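Local coordinates for maleylacetate reductase (Agrobacterium tumefaciens str., PDB 3HL0), which catalyses the NAD(H)-linked reduction of maleylacetate to 3-oxoadipate in aromatic-compound breakdown, as a member of the iron-containing alcohol dehydrogenase family, at the nicotinamide-adenine-dinucleotide site. Sequence-based numbering; all coordinates share one arbitrary frame.

The nicotinamide-adenine-dinucleotide site. Residues 42, 44-45, 96-98, 104, 119-120, 122, 124, 127, 129, 157-158, 160-161, 232, 255. With NAD (nicotinamide-adenine-dinucleotide), chain B.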
# COMPACT_ATOMS: atom_id res chain seq x y z
N THR A 42 7.37 8.42 4.34
CA THR A 42 7.40 6.98 4.16
C THR A 42 8.60 6.59 3.27
O THR A 42 9.29 7.45 2.68
CB THR A 42 6.13 6.51 3.42
OG1 THR A 42 6.13 7.13 2.13
CG2 THR A 42 4.87 6.81 4.18
N GLN A 44 8.25 5.31 0.42
CA GLN A 44 7.79 5.58 -0.95
C GLN A 44 7.95 7.04 -1.35
O GLN A 44 7.77 7.39 -2.54
CB GLN A 44 6.33 5.12 -1.11
CG GLN A 44 6.17 3.57 -1.09
CD GLN A 44 6.25 2.97 0.31
OE1 GLN A 44 6.95 1.98 0.52
NE2 GLN A 44 5.55 3.57 1.29
N GLN A 45 8.28 7.90 -0.39
CA GLN A 45 8.51 9.32 -0.67
C GLN A 45 9.87 9.80 -0.09
O GLN A 45 10.08 11.01 0.06
CB GLN A 45 7.35 10.16 -0.17
CG GLN A 45 6.09 10.02 -1.03
CD GLN A 45 4.89 10.75 -0.42
OE1 GLN A 45 4.25 10.22 0.50
NE2 GLN A 45 4.60 11.96 -0.92
N GLY A 96 1.27 11.68 2.77
CA GLY A 96 -0.16 11.56 3.00
C GLY A 96 -0.48 11.38 4.49
O GLY A 96 0.35 11.73 5.36
N GLY A 97 -1.68 10.90 4.77
CA GLY A 97 -2.19 10.72 6.12
C GLY A 97 -1.25 9.90 6.98
O GLY A 97 -1.13 10.19 8.15
N SER A 98 -0.58 8.89 6.43
CA SER A 98 0.34 8.13 7.30
C SER A 98 1.54 8.95 7.76
O SER A 98 2.02 8.79 8.90
CB SER A 98 0.79 6.84 6.60
OG SER A 98 -0.35 6.02 6.33
N LYS A 104 2.20 13.91 13.89
CA LYS A 104 1.29 14.16 15.00
C LYS A 104 1.70 13.35 16.23
O LYS A 104 1.64 13.87 17.36
CB LYS A 104 -0.15 13.82 14.61
CG LYS A 104 -0.84 14.83 13.69
CD LYS A 104 -2.16 14.26 13.16
CE LYS A 104 -3.07 15.41 12.71
NZ LYS A 104 -4.43 14.87 12.31
N THR A 119 0.35 15.44 0.51
CA THR A 119 0.50 15.03 -0.89
C THR A 119 -0.62 14.08 -1.31
O THR A 119 -0.55 13.49 -2.37
CB THR A 119 1.89 14.40 -1.15
OG1 THR A 119 2.03 13.21 -0.34
CG2 THR A 119 3.05 15.40 -0.79
N THR A 120 -1.61 13.89 -0.43
CA THR A 120 -2.84 13.16 -0.81
C THR A 120 -4.03 14.02 -0.43
O THR A 120 -3.88 15.21 -0.11
CB THR A 120 -2.99 11.77 -0.14
OG1 THR A 120 -3.31 11.92 1.26
CG2 THR A 120 -1.71 10.92 -0.30
N ALA A 122 -6.28 13.09 2.02
CA ALA A 122 -6.79 12.58 3.32
C ALA A 122 -7.28 13.68 4.27
O ALA A 122 -8.24 13.46 5.02
CB ALA A 122 -5.67 11.74 4.03
N SER A 124 -5.83 14.97 6.98
CA SER A 124 -5.36 14.88 8.40
C SER A 124 -4.64 16.15 8.85
O SER A 124 -4.63 16.49 10.06
CB SER A 124 -4.37 13.73 8.51
OG SER A 124 -4.00 13.49 9.87
N THR A 127 -6.76 18.41 11.04
CA THR A 127 -7.58 17.84 12.10
C THR A 127 -6.75 17.61 13.37
O THR A 127 -5.52 17.43 13.31
CB THR A 127 -8.23 16.46 11.74
OG1 THR A 127 -7.29 15.41 12.02
CG2 THR A 127 -8.73 16.41 10.32
N ILE A 129 -7.02 14.97 15.18
CA ILE A 129 -7.24 13.54 15.45
C ILE A 129 -5.98 12.72 15.15
O ILE A 129 -5.31 12.97 14.13
CB ILE A 129 -8.40 13.03 14.57
CG1 ILE A 129 -9.65 13.91 14.76
CG2 ILE A 129 -8.73 11.60 14.87
CD1 ILE A 129 -10.69 13.74 13.58
N LEU A 157 3.35 18.84 -5.95
CA LEU A 157 3.76 17.64 -5.25
C LEU A 157 2.72 16.50 -5.39
O LEU A 157 3.00 15.37 -5.04
CB LEU A 157 3.99 17.94 -3.77
CG LEU A 157 5.02 19.04 -3.54
CD1 LEU A 157 5.34 19.01 -2.07
CD2 LEU A 157 6.27 18.86 -4.39
N THR A 158 1.56 16.84 -5.93
CA THR A 158 0.52 15.85 -6.18
C THR A 158 0.45 15.38 -7.61
O THR A 158 -0.33 14.47 -7.91
CB THR A 158 -0.87 16.34 -5.76
OG1 THR A 158 -1.28 17.42 -6.59
CG2 THR A 158 -0.91 16.72 -4.26
N GLY A 160 2.42 13.62 -9.09
CA GLY A 160 2.91 12.24 -9.07
C GLY A 160 2.07 11.26 -8.27
O GLY A 160 2.45 10.08 -8.13
N LEU A 161 0.93 11.73 -7.76
CA LEU A 161 0.10 10.83 -6.96
C LEU A 161 -0.60 9.89 -7.96
O LEU A 161 -1.28 10.34 -8.87
CB LEU A 161 -0.90 11.63 -6.13
CG LEU A 161 -1.84 10.84 -5.20
CD1 LEU A 161 -1.10 10.09 -4.08
CD2 LEU A 161 -2.97 11.80 -4.63
N LEU A 232 -13.83 17.83 8.71
CA LEU A 232 -13.49 16.64 9.54
C LEU A 232 -12.93 17.10 10.89
O LEU A 232 -13.20 16.48 11.96
CB LEU A 232 -12.45 15.76 8.84
CG LEU A 232 -11.93 14.58 9.67
CD1 LEU A 232 -13.05 13.61 10.11
CD2 LEU A 232 -10.87 13.81 8.85
N HIS A 255 -7.23 1.66 3.54
CA HIS A 255 -7.99 2.78 4.13
C HIS A 255 -8.86 3.56 3.11
O HIS A 255 -10.12 3.59 3.23
CB HIS A 255 -7.03 3.76 4.80
CG HIS A 255 -7.69 5.02 5.21
ND1 HIS A 255 -8.42 5.12 6.37
CD2 HIS A 255 -7.77 6.23 4.60
CE1 HIS A 255 -8.91 6.35 6.47
NE2 HIS A 255 -8.51 7.04 5.43
PA NAD B . -0.94 7.07 2.98
O1A NAD B . -0.42 8.26 3.70
O2A NAD B . -1.02 5.79 3.73
O5B NAD B . -0.20 6.96 1.58
C5B NAD B . -0.32 5.74 0.83
C4B NAD B . 0.93 5.61 -0.03
O4B NAD B . 0.91 6.63 -1.03
C3B NAD B . 2.22 5.79 0.79
O3B NAD B . 3.22 4.81 0.43
C2B NAD B . 2.65 7.18 0.40
O2B NAD B . 4.05 7.38 0.50
C1B NAD B . 2.16 7.30 -1.05
N9A NAD B . 1.95 8.71 -1.48
C8A NAD B . 1.22 9.68 -0.82
N7A NAD B . 1.26 10.82 -1.55
C5A NAD B . 2.03 10.61 -2.67
C6A NAD B . 2.40 11.44 -3.72
N6A NAD B . 1.81 12.63 -4.01
N1A NAD B . 3.22 10.86 -4.70
C2A NAD B . 3.61 9.54 -4.62
N3A NAD B . 3.24 8.72 -3.59
C4A NAD B . 2.45 9.27 -2.62
O3 NAD B . -2.48 7.30 2.50
PN NAD B . -3.62 8.33 3.03
O1N NAD B . -4.90 7.78 2.50
O2N NAD B . -3.16 9.67 2.64
O5D NAD B . -3.63 8.19 4.63
C5D NAD B . -4.25 7.09 5.29
C4D NAD B . -3.88 7.19 6.77
O4D NAD B . -4.24 8.48 7.23
C3D NAD B . -4.69 6.19 7.58
O3D NAD B . -3.88 5.77 8.68
C2D NAD B . -5.86 7.03 8.05
O2D NAD B . -6.51 6.53 9.22
C1D NAD B . -5.19 8.37 8.29
N1N NAD B . -6.10 9.50 8.25
C2N NAD B . -6.19 10.25 9.38
C3N NAD B . -7.04 11.33 9.40
C7N NAD B . -7.02 12.09 10.67
O7N NAD B . -7.79 13.20 10.65
N7N NAD B . -6.30 11.69 11.74
C4N NAD B . -7.81 11.73 8.26
C5N NAD B . -7.71 10.94 7.11
C6N NAD B . -6.86 9.82 7.12
O HOH W 1 2.16 9.10 3.43
O HOH W 2 -1.89 4.27 7.60
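Maleylacetate reductase holds its dinucleotide cofactor NAD in an extended cleft, where side chains and backbone groups together bind it along its length and Gln45 spans adenine and ribose. Leu161, with CG anti to the backbone N, lays the methyl CD1 over one face of the fused rings, 3.5 Å from NAD C5A. The amide of Gln45, at the end of a chain extended beyond CG, lies over the other face, its NE2 3.4 Å from NAD C5A, and makes two bonds. Its OE1 accepts from the ribose 2'-hydroxyl O2B, which sits above the carbonyl plane, while Gln45 NE2 bonds to Thr119 OG1 in the plane of the amide (2.9 Å). This bond between two first-shell residues fixes the amide rotation. Thr119 OG1, accepting from Gln45, can donate in turn to NAD N7A (2.8 Å). The carbonyl of Thr119 takes the adenine amine N6A on a lone pair, so one residue reads the Hoogsteen edge. Thr42 OG1 and Gln44 NE2, the latter on a chain bent at chi2, hold the ribose hydroxyls O2B and O3B.

The diphosphate rests on the N-terminus of helix 97-110, entered through the glycine-rich GGGS loop; the helix dipole probably helps offset the phosphate charge. Gly97 N and Thr120 OG1 converge on O2N, while Ser98 gives its N-H to O1A almost straight (165° at H) and its hydroxyl to O2A.

At the nicotinamide end, His255, its CG anti to the backbone N (chi1 170°), turns a ring face to the ribose, with C2D over its centre. Ser124 CB lies over one nicotinamide face, while Leu232 CD2 comes in at the rim beside C4N, the hydride-carrying carbon of NADH. Lys104 reaches in, extended beyond CG, and its NZ bonds to Ser124 OG and the carbonyls of Ser124, Thr127 and Ile129. It thereby braces the segment from Ser124 to Ile129 that binds the carboxamide: Ile129 O also accepts from N7N, 65° out of its carbonyl plane, and Thr127 OG1 donates to the carboxamide oxygen NAD O7N at 2.6 Å.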